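Local coordinates for periplasmic binding protein component of an ABC type zinc uptake transporter (Synechocystis sp., PDB 2OV1) that probably captures zinc ions in the periplasm and hands them to the membrane part of an ABC-type uptake transporter, at residues I162-S167 with I180-E185; P100-S105 with W168-R173; E232-L237 with A249-N254; Q84-L89 with K110-T115. All coordinates share one frame; numbering follows the deposited sequence.

Contact 1. Residues I162-S167 with I180-E185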
loop_
_atom_site.group_PDB
_atom_site.type_symbol
_atom_site.label_atom_id
_atom_site.label_comp_id
_atom_site.label_asym_id
_atom_site.label_seq_id
_atom_site.Cartn_x
_atom_site.Cartn_y
_atom_site.Cartn_z
ATOM N N ILE A 162 -5.127 -1.297 16.194
ATOM C CA ILE A 162 -6.269 -1.991 15.613
ATOM C C ILE A 162 -6.581 -1.467 14.227
ATOM O O ILE A 162 -6.789 -0.264 14.047
ATOM C CB ILE A 162 -7.542 -1.802 16.480
ATOM C CG1 ILE A 162 -7.316 -2.379 17.882
ATOM C CG2 ILE A 162 -8.734 -2.468 15.805
ATOM C CD1 ILE A 162 -8.429 -2.032 18.868
ATOM N N VAL A 163 -6.609 -2.358 13.243
ATOM C CA VAL A 163 -6.946 -1.949 11.881
ATOM C C VAL A 163 -8.121 -2.748 11.366
ATOM O O VAL A 163 -8.241 -3.932 11.665
ATOM C CB VAL A 163 -5.776 -2.143 10.889
ATOM C CG1 VAL A 163 -4.620 -1.235 11.273
ATOM C CG2 VAL A 163 -5.349 -3.585 10.853
ATOM N N PHE A 164 -8.995 -2.099 10.601
ATOM C CA PHE A 164 -10.145 -2.787 10.043
ATOM C C PHE A 164 -9.628 -3.806 9.043
ATOM O O PHE A 164 -10.140 -4.912 8.972
ATOM C CB PHE A 164 -11.093 -1.807 9.348
ATOM C CG PHE A 164 -12.187 -2.480 8.569
ATOM C CD1 PHE A 164 -13.098 -3.313 9.206
ATOM C CD2 PHE A 164 -12.285 -2.302 7.192
ATOM C CE1 PHE A 164 -14.093 -3.964 8.479
ATOM C CE2 PHE A 164 -13.272 -2.945 6.453
ATOM C CZ PHE A 164 -14.179 -3.777 7.099
ATOM N N HIS A 165 -8.620 -3.422 8.266
ATOM C CA HIS A 165 -8.002 -4.324 7.292
ATOM C C HIS A 165 -6.498 -4.346 7.499
ATOM O O HIS A 165 -5.881 -3.314 7.751
ATOM C CB HIS A 165 -8.327 -3.910 5.858
ATOM C CG HIS A 165 -9.638 -4.428 5.373
ATOM N ND1 HIS A 165 -10.119 -4.188 4.106
ATOM C CD2 HIS A 165 -10.584 -5.183 5.996
ATOM C CE1 HIS A 165 -11.300 -4.765 3.964
ATOM N NE2 HIS A 165 -11.602 -5.374 5.098
ATOM N N PRO A 166 -5.886 -5.531 7.404
ATOM C CA PRO A 166 -4.440 -5.654 7.594
ATOM C C PRO A 166 -3.677 -5.252 6.341
ATOM O O PRO A 166 -3.140 -6.097 5.631
ATOM C CB PRO A 166 -4.275 -7.126 7.934
ATOM C CG PRO A 166 -5.275 -7.762 7.029
ATOM C CD PRO A 166 -6.497 -6.849 7.135
ATOM N N SER A 167 -3.637 -3.955 6.078
ATOM C CA SER A 167 -2.939 -3.444 4.915
ATOM C C SER A 167 -1.564 -2.935 5.322
ATOM O O SER A 167 -0.754 -2.609 4.462
ATOM C CB SER A 167 -3.723 -2.289 4.291
ATOM O OG SER A 167 -5.088 -2.616 4.150
ATOM N N ILE A 180 -3.607 -5.334 14.637
ATOM C CA ILE A 180 -4.652 -6.222 15.124
ATOM C C ILE A 180 -5.785 -5.986 14.126
ATOM O O ILE A 180 -6.491 -4.979 14.186
ATOM C CB ILE A 180 -5.106 -5.830 16.554
ATOM C CG1 ILE A 180 -3.883 -5.619 17.466
ATOM C CG2 ILE A 180 -6.003 -6.909 17.131
ATOM C CD1 ILE A 180 -2.899 -6.778 17.474
ATOM N N PRO A 181 -5.941 -6.901 13.164
ATOM C CA PRO A 181 -6.971 -6.811 12.131
ATOM C C PRO A 181 -8.350 -7.294 12.527
ATOM O O PRO A 181 -8.510 -8.373 13.094
ATOM C CB PRO A 181 -6.377 -7.633 10.994
ATOM C CG PRO A 181 -5.712 -8.723 11.726
ATOM C CD PRO A 181 -5.002 -7.989 12.858
ATOM N N ILE A 182 -9.337 -6.464 12.211
ATOM C CA ILE A 182 -10.743 -6.724 12.480
ATOM C C ILE A 182 -11.287 -7.747 11.485
ATOM O O ILE A 182 -12.020 -8.658 11.862
ATOM C CB ILE A 182 -11.576 -5.436 12.304
ATOM C CG1 ILE A 182 -11.170 -4.394 13.347
ATOM C CG2 ILE A 182 -13.055 -5.759 12.336
ATOM C CD1 ILE A 182 -11.322 -4.849 14.762
ATOM N N GLU A 183 -10.934 -7.568 10.214
ATOM C CA GLU A 183 -11.393 -8.431 9.129
ATOM C C GLU A 183 -10.273 -8.810 8.154
ATOM O O GLU A 183 -9.680 -7.949 7.498
ATOM C CB GLU A 183 -12.550 -7.733 8.374
ATOM C CG GLU A 183 -12.847 -8.258 6.951
ATOM C CD GLU A 183 -14.176 -7.733 6.353
ATOM O OE1 GLU A 183 -15.253 -8.236 6.743
ATOM O OE2 GLU A 183 -14.148 -6.820 5.496
ATOM N N VAL A 184 -9.979 -10.106 8.079
ATOM C CA VAL A 184 -8.958 -10.631 7.170
ATOM C C VAL A 184 -9.661 -11.546 6.165
ATOM O O VAL A 184 -10.487 -12.371 6.546
ATOM C CB VAL A 184 -7.874 -11.452 7.933
ATOM C CG1 VAL A 184 -7.114 -10.555 8.890
ATOM C CG2 VAL A 184 -8.526 -12.602 8.691
ATOM N N GLU A 185 -9.346 -11.405 4.885
ATOM C CA GLU A 185 -9.984 -12.249 3.883
ATOM C C GLU A 185 -9.433 -13.669 3.902
ATOM O O GLU A 185 -8.228 -13.870 4.038
ATOM C CB GLU A 185 -9.838 -11.618 2.492
ATOM C CG GLU A 185 -10.778 -10.441 2.318
ATOM C CD GLU A 185 -12.213 -10.831 2.635
ATOM O OE1 GLU A 185 -12.868 -11.430 1.753
ATOM O OE2 GLU A 185 -12.673 -10.567 3.772
#
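His165 and Glu183 run side by side, and NE2 of the imidazole donates to Glu183 OE2 over 3.0 Å in a nearly straight bond, 175° at the hydrogen. The oxygen lies in the imidazole plane and accepts the N-H on its anti lone pair, the one turned from OE1; ring and carboxylate planes stand 34° apart. With CG anti to the backbone N (chi1 161°) and the rest of the chain extended, Glu183 also brings OE2 to 3.4 Å from CZ of Phe164, obliquely to that ring. Ile182 crosses Phe164 at about a right angle, its CG2 4.0 Å from CD1 of the ring. These residues continue strands 160-163 and 178-181, parallel neighbours joined through helix 169-174 in a beta-alpha-beta unit at the border of a four-stranded sheet. Val163 N bonds to Ile180 O at 2.8 Å, Ile182 N returns the bond to Val163 O, and Glu183 N to Phe164 O carries the pairing past both strand ends at 3.0 Å. On the sheet face that bears Ile162, its CG2 meets Ile182 CD1 at 3.7 Å, and helix 193-204 packs on both side chains. Past the end of strand 160-163, Pro166 crosses Pro181 of the neighbouring strand, CB to CB 3.7 Å, and sets its CG against Val184 CG1. His165 binds zinc; its ND1 has a weak bond to Glu212, and Phe215 meets its ring edge-to-face.

Contact 2. Residues P100-S105 with W168-R173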
loop_
_atom_site.group_PDB
_atom_site.type_symbol
_atom_site.label_atom_id
_atom_site.label_comp_id
_atom_site.label_asym_id
_atom_site.label_seq_id
_atom_site.Cartn_x
_atom_site.Cartn_y
_atom_site.Cartn_z
ATOM N N PRO A 100 0.603 -8.521 -0.546
ATOM C CA PRO A 100 0.948 -7.533 -1.587
ATOM C C PRO A 100 1.201 -6.082 -1.179
ATOM O O PRO A 100 1.643 -5.285 -2.009
ATOM C CB PRO A 100 -0.246 -7.602 -2.549
ATOM C CG PRO A 100 -1.073 -8.771 -2.078
ATOM C CD PRO A 100 -0.831 -8.832 -0.606
ATOM N N HIS A 101 0.905 -5.739 0.072
ATOM C CA HIS A 101 1.059 -4.372 0.557
ATOM C C HIS A 101 2.488 -3.967 0.858
ATOM O O HIS A 101 2.791 -3.543 1.973
ATOM C CB HIS A 101 0.206 -4.159 1.813
ATOM C CG HIS A 101 -1.225 -4.557 1.650
ATOM N ND1 HIS A 101 -1.666 -5.846 1.854
ATOM C CD2 HIS A 101 -2.309 -3.841 1.267
ATOM C CE1 HIS A 101 -2.960 -5.908 1.599
ATOM N NE2 HIS A 101 -3.372 -4.705 1.241
ATOM N N ILE A 102 3.359 -4.093 -0.136
ATOM C CA ILE A 102 4.758 -3.718 0.029
ATOM C C ILE A 102 4.935 -2.267 -0.378
ATOM O O ILE A 102 5.960 -1.648 -0.081
ATOM C CB ILE A 102 5.692 -4.550 -0.866
ATOM C CG1 ILE A 102 5.250 -4.415 -2.332
ATOM C CG2 ILE A 102 5.701 -5.989 -0.422
ATOM C CD1 ILE A 102 6.225 -5.037 -3.325
ATOM N N TRP A 103 3.946 -1.726 -1.077
ATOM C CA TRP A 103 4.068 -0.353 -1.507
ATOM C C TRP A 103 3.943 0.561 -0.308
ATOM O O TRP A 103 4.160 1.768 -0.408
ATOM C CB TRP A 103 3.014 -0.016 -2.559
ATOM C CG TRP A 103 1.654 0.076 -2.016
ATOM C CD1 TRP A 103 1.104 1.148 -1.358
ATOM C CD2 TRP A 103 0.657 -0.945 -2.028
ATOM N NE1 TRP A 103 -0.172 0.855 -0.961
ATOM C CE2 TRP A 103 -0.477 -0.424 -1.357
ATOM C CE3 TRP A 103 0.607 -2.253 -2.534
ATOM C CZ2 TRP A 103 -1.656 -1.172 -1.185
ATOM C CZ3 TRP A 103 -0.559 -2.993 -2.362
ATOM C CH2 TRP A 103 -1.675 -2.451 -1.693
ATOM N N LEU A 104 3.604 -0.005 0.841
ATOM C CA LEU A 104 3.464 0.815 2.040
ATOM C C LEU A 104 4.682 0.782 2.953
ATOM O O LEU A 104 4.601 1.184 4.108
ATOM C CB LEU A 104 2.194 0.416 2.800
ATOM C CG LEU A 104 0.887 0.739 2.035
ATOM C CD1 LEU A 104 -0.293 0.130 2.763
ATOM C CD2 LEU A 104 0.720 2.259 1.910
ATOM N N SER A 105 5.808 0.309 2.432
ATOM C CA SER A 105 7.050 0.276 3.211
ATOM C C SER A 105 8.103 1.097 2.475
ATOM O O SER A 105 8.526 0.736 1.373
ATOM C CB SER A 105 7.573 -1.149 3.393
ATOM O OG SER A 105 8.951 -1.128 3.729
ATOM N N TRP A 168 -1.299 -2.875 6.628
ATOM C CA TRP A 168 -0.030 -2.345 7.095
ATOM C C TRP A 168 0.946 -3.354 7.707
ATOM O O TRP A 168 1.671 -3.028 8.649
ATOM C CB TRP A 168 -0.307 -1.178 8.069
ATOM C CG TRP A 168 -1.404 -0.265 7.564
ATOM C CD1 TRP A 168 -2.759 -0.507 7.607
ATOM C CD2 TRP A 168 -1.250 0.935 6.794
ATOM N NE1 TRP A 168 -3.444 0.448 6.904
ATOM C CE2 TRP A 168 -2.547 1.349 6.394
ATOM C CE3 TRP A 168 -0.145 1.700 6.394
ATOM C CZ2 TRP A 168 -2.764 2.495 5.615
ATOM C CZ3 TRP A 168 -0.364 2.839 5.617
ATOM C CH2 TRP A 168 -1.661 3.224 5.237
ATOM N N ALA A 169 0.995 -4.567 7.168
ATOM C CA ALA A 169 1.894 -5.590 7.725
ATOM C C ALA A 169 3.363 -5.252 7.498
ATOM O O ALA A 169 4.204 -5.466 8.372
ATOM C CB ALA A 169 1.581 -6.968 7.124
ATOM N N TYR A 170 3.666 -4.735 6.315
ATOM C CA TYR A 170 5.027 -4.369 5.978
ATOM C C TYR A 170 5.440 -3.137 6.781
ATOM O O TYR A 170 6.444 -3.145 7.506
ATOM C CB TYR A 170 5.108 -4.149 4.472
ATOM C CG TYR A 170 5.020 -5.460 3.712
ATOM C CD1 TYR A 170 6.146 -6.273 3.568
ATOM C CD2 TYR A 170 3.811 -5.911 3.171
ATOM C CE1 TYR A 170 6.079 -7.498 2.904
ATOM C CE2 TYR A 170 3.732 -7.148 2.502
ATOM C CZ TYR A 170 4.872 -7.929 2.374
ATOM O OH TYR A 170 4.832 -9.134 1.708
ATOM N N PHE A 171 4.650 -2.082 6.654
ATOM C CA PHE A 171 4.884 -0.850 7.394
ATOM C C PHE A 171 5.087 -1.209 8.876
ATOM O O PHE A 171 6.000 -0.714 9.525
ATOM C CB PHE A 171 3.664 0.062 7.228
ATOM C CG PHE A 171 3.737 1.340 8.011
ATOM C CD1 PHE A 171 4.110 2.533 7.396
ATOM C CD2 PHE A 171 3.395 1.355 9.363
ATOM C CE1 PHE A 171 4.134 3.720 8.111
ATOM C CE2 PHE A 171 3.416 2.529 10.086
ATOM C CZ PHE A 171 3.785 3.723 9.461
ATOM N N ALA A 172 4.228 -2.088 9.389
ATOM C CA ALA A 172 4.283 -2.524 10.782
ATOM C C ALA A 172 5.583 -3.253 11.136
ATOM O O ALA A 172 6.175 -3.000 12.182
ATOM C CB ALA A 172 3.098 -3.415 11.090
ATOM N N ARG A 173 6.014 -4.166 10.273
ATOM C CA ARG A 173 7.239 -4.920 10.512
ATOM C C ARG A 173 8.436 -3.995 10.554
ATOM O O ARG A 173 9.288 -4.085 11.448
ATOM C CB ARG A 173 7.466 -5.946 9.403
ATOM C CG ARG A 173 6.769 -7.270 9.641
ATOM C CD ARG A 173 7.589 -8.163 10.560
ATOM N NE ARG A 173 6.885 -9.388 10.912
ATOM C CZ ARG A 173 5.901 -9.451 11.802
ATOM N NH1 ARG A 173 5.501 -8.351 12.436
ATOM N NH2 ARG A 173 5.327 -10.619 12.066
HETATM O O HOH W 1 2.150 -3.074 4.586
#
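The loop of the zinc-binding residue His101 meets the first turn of helix 169-174 here, Ile102 packing on Tyr170 and Leu104 on Trp168. Ile102 CG2 sits over one face of the phenol ring, 3.6 Å from the Tyr170 ring centroid and 16° off its normal, a CH-pi contact. Its place follows from chi1 of 56°, which wedges CG1 between the backbone N and the carbonyl carbon and turns CG2 to the ring. A second CH-pi contact joins Leu104 CD1 to the six-membered ring of Trp168, 4.0 Å from its centroid and again over the face; the other methyl, CD2, approaches Trp168 CZ3 at 3.9 Å. Leu104 O lies in plane at the edge of the Phe171 ring, 3.4 Å from Phe171 CB. No direct hydrogen bond spans the two segments. Instead a water donates to His101 O at 2.7 Å and accepts from Tyr170 N at 2.8 Å, so it satisfies an amide of the first helical turn and the carbonyl at the centre of an inverse gamma turn. The polar ends are held from outside: Tyr170 OH bonds to Asp99 O and Leu89 N, and His101 ND1 to Asp99 OD1, which probably steadies the imidazole. Ser105 closes a type I turn from Ile102 and caps helix 106-123 through Leu108 N. A buried seam of this kind, where a metal-binding loop packs on a helix start of the second parallel-sheet lobe, is consistent with the interlobe cleft of the solute-binding protein 9 family.

Contact 3. Residues E232-L237 with A249-N254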
loop_
_atom_site.group_PDB
_atom_site.type_symbol
_atom_site.label_atom_id
_atom_site.label_comp_id
_atom_site.label_asym_id
_atom_site.label_seq_id
_atom_site.Cartn_x
_atom_site.Cartn_y
_atom_site.Cartn_z
ATOM N N GLU A 232 -10.397 6.404 13.532
ATOM C CA GLU A 232 -9.645 7.216 12.599
ATOM C C GLU A 232 -9.436 6.367 11.369
ATOM O O GLU A 232 -9.531 5.144 11.432
ATOM C CB GLU A 232 -8.314 7.621 13.208
ATOM C CG GLU A 232 -8.365 9.009 13.805
ATOM C CD GLU A 232 -7.218 9.285 14.738
ATOM O OE1 GLU A 232 -7.140 10.420 15.253
ATOM O OE2 GLU A 232 -6.394 8.372 14.965
ATOM N N LEU A 233 -9.169 7.016 10.247
ATOM C CA LEU A 233 -8.952 6.286 9.016
ATOM C C LEU A 233 -7.485 6.260 8.626
ATOM O O LEU A 233 -6.726 7.178 8.935
ATOM C CB LEU A 233 -9.779 6.896 7.878
ATOM C CG LEU A 233 -11.287 6.886 8.139
ATOM C CD1 LEU A 233 -12.012 7.651 7.035
ATOM C CD2 LEU A 233 -11.775 5.452 8.224
ATOM N N LEU A 234 -7.104 5.157 7.989
ATOM C CA LEU A 234 -5.763 4.939 7.469
ATOM C C LEU A 234 -6.007 4.575 6.021
ATOM O O LEU A 234 -6.653 3.567 5.739
ATOM C CB LEU A 234 -5.062 3.773 8.159
ATOM C CG LEU A 234 -4.635 4.011 9.602
ATOM C CD1 LEU A 234 -3.610 2.947 10.001
ATOM C CD2 LEU A 234 -4.029 5.410 9.739
ATOM N N ASP A 235 -5.494 5.407 5.115
ATOM C CA ASP A 235 -5.656 5.216 3.669
ATOM C C ASP A 235 -4.398 4.678 2.997
ATOM O O ASP A 235 -3.433 5.409 2.780
ATOM C CB ASP A 235 -6.038 6.540 3.013
ATOM C CG ASP A 235 -6.379 6.381 1.552
ATOM O OD1 ASP A 235 -6.492 5.216 1.107
ATOM O OD2 ASP A 235 -6.539 7.407 0.846
ATOM N N PRO A 236 -4.401 3.386 2.641
ATOM C CA PRO A 236 -3.247 2.753 1.988
ATOM C C PRO A 236 -3.138 3.116 0.497
ATOM O O PRO A 236 -2.077 2.962 -0.117
ATOM C CB PRO A 236 -3.513 1.266 2.194
ATOM C CG PRO A 236 -4.999 1.193 2.087
ATOM C CD PRO A 236 -5.474 2.401 2.877
ATOM N N LEU A 237 -4.232 3.606 -0.080
ATOM C CA LEU A 237 -4.225 3.975 -1.485
ATOM C C LEU A 237 -4.007 5.475 -1.729
ATOM O O LEU A 237 -4.131 5.955 -2.861
ATOM C CB LEU A 237 -5.521 3.497 -2.154
ATOM C CG LEU A 237 -5.728 1.974 -2.146
ATOM C CD1 LEU A 237 -7.092 1.628 -2.724
ATOM C CD2 LEU A 237 -4.620 1.297 -2.939
ATOM N N ALA A 249 1.741 7.491 10.578
ATOM C CA ALA A 249 2.649 7.286 11.685
ATOM C C ALA A 249 2.222 8.185 12.833
ATOM O O ALA A 249 2.329 7.814 13.999
ATOM C CB ALA A 249 4.064 7.607 11.267
ATOM N N GLN A 250 1.701 9.363 12.511
ATOM C CA GLN A 250 1.281 10.296 13.557
ATOM C C GLN A 250 -0.018 9.890 14.245
ATOM O O GLN A 250 -0.225 10.201 15.418
ATOM C CB GLN A 250 1.150 11.712 12.986
ATOM C CG GLN A 250 1.233 12.785 14.051
ATOM C CD GLN A 250 2.487 12.667 14.921
ATOM O OE1 GLN A 250 3.620 12.750 14.432
ATOM N NE2 GLN A 250 2.283 12.448 16.216
ATOM N N LYS A 251 -0.891 9.205 13.508
ATOM C CA LYS A 251 -2.165 8.734 14.041
ATOM C C LYS A 251 -1.838 7.643 15.040
ATOM O O LYS A 251 -2.398 7.588 16.142
ATOM C CB LYS A 251 -3.003 8.132 12.929
ATOM C CG LYS A 251 -3.499 9.134 11.936
ATOM C CD LYS A 251 -4.874 9.582 12.324
ATOM C CE LYS A 251 -5.493 10.393 11.216
ATOM N NZ LYS A 251 -5.572 9.596 9.966
ATOM N N ILE A 252 -0.926 6.766 14.629
ATOM C CA ILE A 252 -0.483 5.674 15.472
ATOM C C ILE A 252 0.104 6.299 16.731
ATOM O O ILE A 252 -0.384 6.054 17.829
ATOM C CB ILE A 252 0.627 4.835 14.806
ATOM C CG1 ILE A 252 0.150 4.246 13.473
ATOM C CG2 ILE A 252 1.060 3.733 15.757
ATOM C CD1 ILE A 252 -0.971 3.256 13.586
ATOM N N ALA A 253 1.141 7.116 16.557
ATOM C CA ALA A 253 1.813 7.767 17.675
ATOM C C ALA A 253 0.834 8.430 18.623
ATOM O O ALA A 253 0.993 8.357 19.843
ATOM C CB ALA A 253 2.808 8.785 17.158
ATOM N N ASN A 254 -0.183 9.078 18.063
ATOM C CA ASN A 254 -1.194 9.753 18.874
ATOM C C ASN A 254 -1.985 8.765 19.720
ATOM O O ASN A 254 -2.374 9.075 20.846
ATOM C CB ASN A 254 -2.158 10.538 17.981
ATOM C CG ASN A 254 -1.560 11.840 17.484
ATOM O OD1 ASN A 254 -0.387 12.140 17.723
ATOM N ND2 ASN A 254 -2.364 12.619 16.777
HETATM O O HOH W 2 -4.621 8.687 16.854
HETATM O O HOH W 3 -4.773 11.747 16.031
#
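Lys251 bends twice on its way to the strand, at chi2 (-94°) and again at chi4 (59°), and these turns carry its NZ past Glu232 to the carbonyl of Leu233. NZ donates to Leu233 O at 2.9 Å, coming in nearly along the C=O axis. On the way, the methylene CD passes obliquely across the end of the extended Glu232 side chain, 3.3 Å from OE2. The charged ends themselves do not meet: Glu232 OE2 and Lys251 NZ are 5.2 Å apart, so any attraction between them acts at a distance. Helix 241-256 follows strand 230-234, an edge strand of its parallel sheet, and returns along it; the axes of 232-234 and 249-254 approach to 9.7 Å and their directions differ by 142°. Two waters serve the carboxylate. One donates both to Glu232 OE2 and to Lys251 O, 2.6 Å to each oxygen; the other donates to Glu232 OE1 at 2.8 Å and accepts from Asn254 ND2. Methionine in place of Lys251 would probably leave Leu233 O without its side-chain donor and make the link between strand and helix rest more on the water bridges. Deeper in, Leu234 turns its methyls to the helix, CD2 facing Lys251 CB and CD1 loosely facing Ile252 CD1, while Phe210 of the adjacent strand 208-212 packs against Leu234. At Asn254, OD1 accepts an N-H of Gln250 NE2, one helical turn back.

Contact 4. Residues Q84-L89 with K110-T115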
loop_
_atom_site.group_PDB
_atom_site.type_symbol
_atom_site.label_atom_id
_atom_site.label_comp_id
_atom_site.label_asym_id
_atom_site.label_seq_id
_atom_site.Cartn_x
_atom_site.Cartn_y
_atom_site.Cartn_z
ATOM N N GLN A 84 9.408 -7.909 -7.757
ATOM C CA GLN A 84 10.437 -8.918 -7.936
ATOM C C GLN A 84 11.676 -8.729 -7.071
ATOM O O GLN A 84 12.111 -7.607 -6.820
ATOM C CB GLN A 84 10.837 -9.011 -9.412
ATOM C CG GLN A 84 11.628 -7.849 -9.937
ATOM C CD GLN A 84 12.083 -8.079 -11.371
ATOM O OE1 GLN A 84 11.268 -8.114 -12.304
ATOM N NE2 GLN A 84 13.389 -8.256 -11.552
ATOM N N GLY A 85 12.229 -9.848 -6.615
ATOM C CA GLY A 85 13.426 -9.816 -5.795
ATOM C C GLY A 85 13.184 -9.530 -4.331
ATOM O O GLY A 85 14.128 -9.517 -3.552
ATOM N N ILE A 86 11.932 -9.307 -3.949
ATOM C CA ILE A 86 11.614 -9.020 -2.558
ATOM C C ILE A 86 10.939 -10.199 -1.870
ATOM O O ILE A 86 10.063 -10.838 -2.444
ATOM C CB ILE A 86 10.692 -7.803 -2.452
ATOM C CG1 ILE A 86 11.299 -6.628 -3.224
ATOM C CG2 ILE A 86 10.502 -7.432 -0.989
ATOM C CD1 ILE A 86 10.397 -5.442 -3.361
ATOM N N THR A 87 11.363 -10.483 -0.641
ATOM C CA THR A 87 10.804 -11.580 0.139
ATOM C C THR A 87 9.482 -11.133 0.769
ATOM O O THR A 87 9.459 -10.252 1.623
ATOM C CB THR A 87 11.765 -11.994 1.253
ATOM O OG1 THR A 87 13.064 -12.208 0.691
ATOM C CG2 THR A 87 11.276 -13.261 1.933
ATOM N N PRO A 88 8.363 -11.754 0.372
ATOM C CA PRO A 88 7.043 -11.404 0.900
ATOM C C PRO A 88 6.786 -11.821 2.341
ATOM O O PRO A 88 7.651 -12.364 3.030
ATOM C CB PRO A 88 6.078 -12.127 -0.047
ATOM C CG PRO A 88 6.886 -12.391 -1.267
ATOM C CD PRO A 88 8.229 -12.749 -0.697
ATOM N N LEU A 89 5.566 -11.547 2.783
ATOM C CA LEU A 89 5.118 -11.927 4.108
ATOM C C LEU A 89 3.825 -12.685 3.867
ATOM O O LEU A 89 3.037 -12.309 2.998
ATOM C CB LEU A 89 4.844 -10.691 4.955
ATOM C CG LEU A 89 6.076 -9.915 5.394
ATOM C CD1 LEU A 89 5.625 -8.753 6.244
ATOM C CD2 LEU A 89 7.019 -10.814 6.188
ATOM N N LYS A 110 12.041 1.294 -2.026
ATOM C CA LYS A 110 13.328 1.606 -2.644
ATOM C C LYS A 110 13.630 0.595 -3.749
ATOM O O LYS A 110 14.151 0.945 -4.805
ATOM C CB LYS A 110 14.443 1.585 -1.600
ATOM C CG LYS A 110 14.268 2.616 -0.513
ATOM C CD LYS A 110 15.501 2.699 0.350
ATOM C CE LYS A 110 15.414 3.844 1.348
ATOM N NZ LYS A 110 16.642 3.902 2.208
ATOM N N ARG A 111 13.274 -0.655 -3.485
ATOM C CA ARG A 111 13.465 -1.755 -4.410
ATOM C C ARG A 111 12.441 -1.697 -5.550
ATOM O O ARG A 111 12.765 -1.989 -6.698
ATOM C CB ARG A 111 13.324 -3.077 -3.657
ATOM C CG ARG A 111 14.364 -4.110 -4.013
ATOM C CD ARG A 111 14.383 -4.393 -5.503
ATOM N NE ARG A 111 15.725 -4.251 -6.038
ATOM C CZ ARG A 111 15.988 -3.947 -7.301
ATOM N NH1 ARG A 111 14.989 -3.752 -8.152
ATOM N NH2 ARG A 111 17.251 -3.838 -7.709
ATOM N N GLN A 112 11.206 -1.320 -5.239
ATOM C CA GLN A 112 10.169 -1.235 -6.272
ATOM C C GLN A 112 10.461 -0.131 -7.258
ATOM O O GLN A 112 10.162 -0.242 -8.436
ATOM C CB GLN A 112 8.795 -0.983 -5.644
ATOM C CG GLN A 112 8.332 -2.107 -4.768
ATOM C CD GLN A 112 7.454 -1.620 -3.648
ATOM O OE1 GLN A 112 6.372 -1.081 -3.877
ATOM N NE2 GLN A 112 7.916 -1.808 -2.421
ATOM N N ALA A 113 11.041 0.950 -6.759
ATOM C CA ALA A 113 11.356 2.085 -7.606
ATOM C C ALA A 113 12.539 1.751 -8.487
ATOM O O ALA A 113 12.567 2.091 -9.670
ATOM C CB ALA A 113 11.672 3.302 -6.759
ATOM N N THR A 114 13.522 1.077 -7.904
ATOM C CA THR A 114 14.716 0.705 -8.640
ATOM C C THR A 114 14.327 -0.089 -9.877
ATOM O O THR A 114 14.786 0.188 -10.979
ATOM C CB THR A 114 15.645 -0.128 -7.752
ATOM O OG1 THR A 114 16.033 0.659 -6.618
ATOM C CG2 THR A 114 16.874 -0.544 -8.516
ATOM N N THR A 115 13.463 -1.074 -9.669
ATOM C CA THR A 115 12.967 -1.934 -10.734
ATOM C C THR A 115 12.242 -1.100 -11.796
ATOM O O THR A 115 12.457 -1.281 -12.995
ATOM C CB THR A 115 11.980 -2.977 -10.162
ATOM O OG1 THR A 115 12.619 -3.698 -9.102
ATOM C CG2 THR A 115 11.525 -3.947 -11.241
HETATM O O HOH W 4 11.312 -5.274 -7.260
#
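Gln84 sets its CG against Thr115 CG2 at 4.1 Å, the two side chains crossing obliquely. Its carbonyl O accepts from a water at 2.5 Å, and the same water donates to Thr115 OG1 at 2.8 Å, bridging loop and helix where no direct hydrogen bond forms. Gly85 has a positive phi of 82°, which favours glycine. The CD1 methyl of Ile86 reaches Arg111 CB at 3.8 Å and touches CG of Gln112, whose side chain Ile86 crosses at about a right angle, while its CG1 meets the CB-CG part of Arg111 at a slant. Thr115 OG1 also donates to Arg111 O at 3.0 Å, on the opposite face of that carbonyl from Thr115 N, and receives a weak bond from Arg111 NH1. With an alanine at Thr115 the bridging water would probably lose its helix partner, and the Gln84 side chain its methyl support. Further on, Pro88 packs on Tyr170 and Leu89 on Arg173. The loop between strand 78-81 and helix 106-123 thus lies against helix 106-123 at its start and against helix 169-174 further on, while helices 10-20 and 128-153 also pack on helix 106-123, both through Ala113.

Overall arrangement
Contact 2 is the hub, with contacts 1, 3 and 4 all touching it. Ser167 of contact 1 runs directly into Trp168 and packs its O on His101 CB at 3.2 Å, so contacts 1 and 2 bring the zinc ligands His165 and His101 near each other; the third, His37, lies about 7 Å from the first and 8 Å from the second, side chain to side chain. Pro236 of contact 3 ties in through its O to Trp103 NE1 at 3.0 Å, and Trp168 packs on Leu234. Contact 4 joins by Gln112 NE2 to Ile102 O. Contacts 3 and 4 do not touch, their centres about 24 Å apart on opposite sides of the chain's centre.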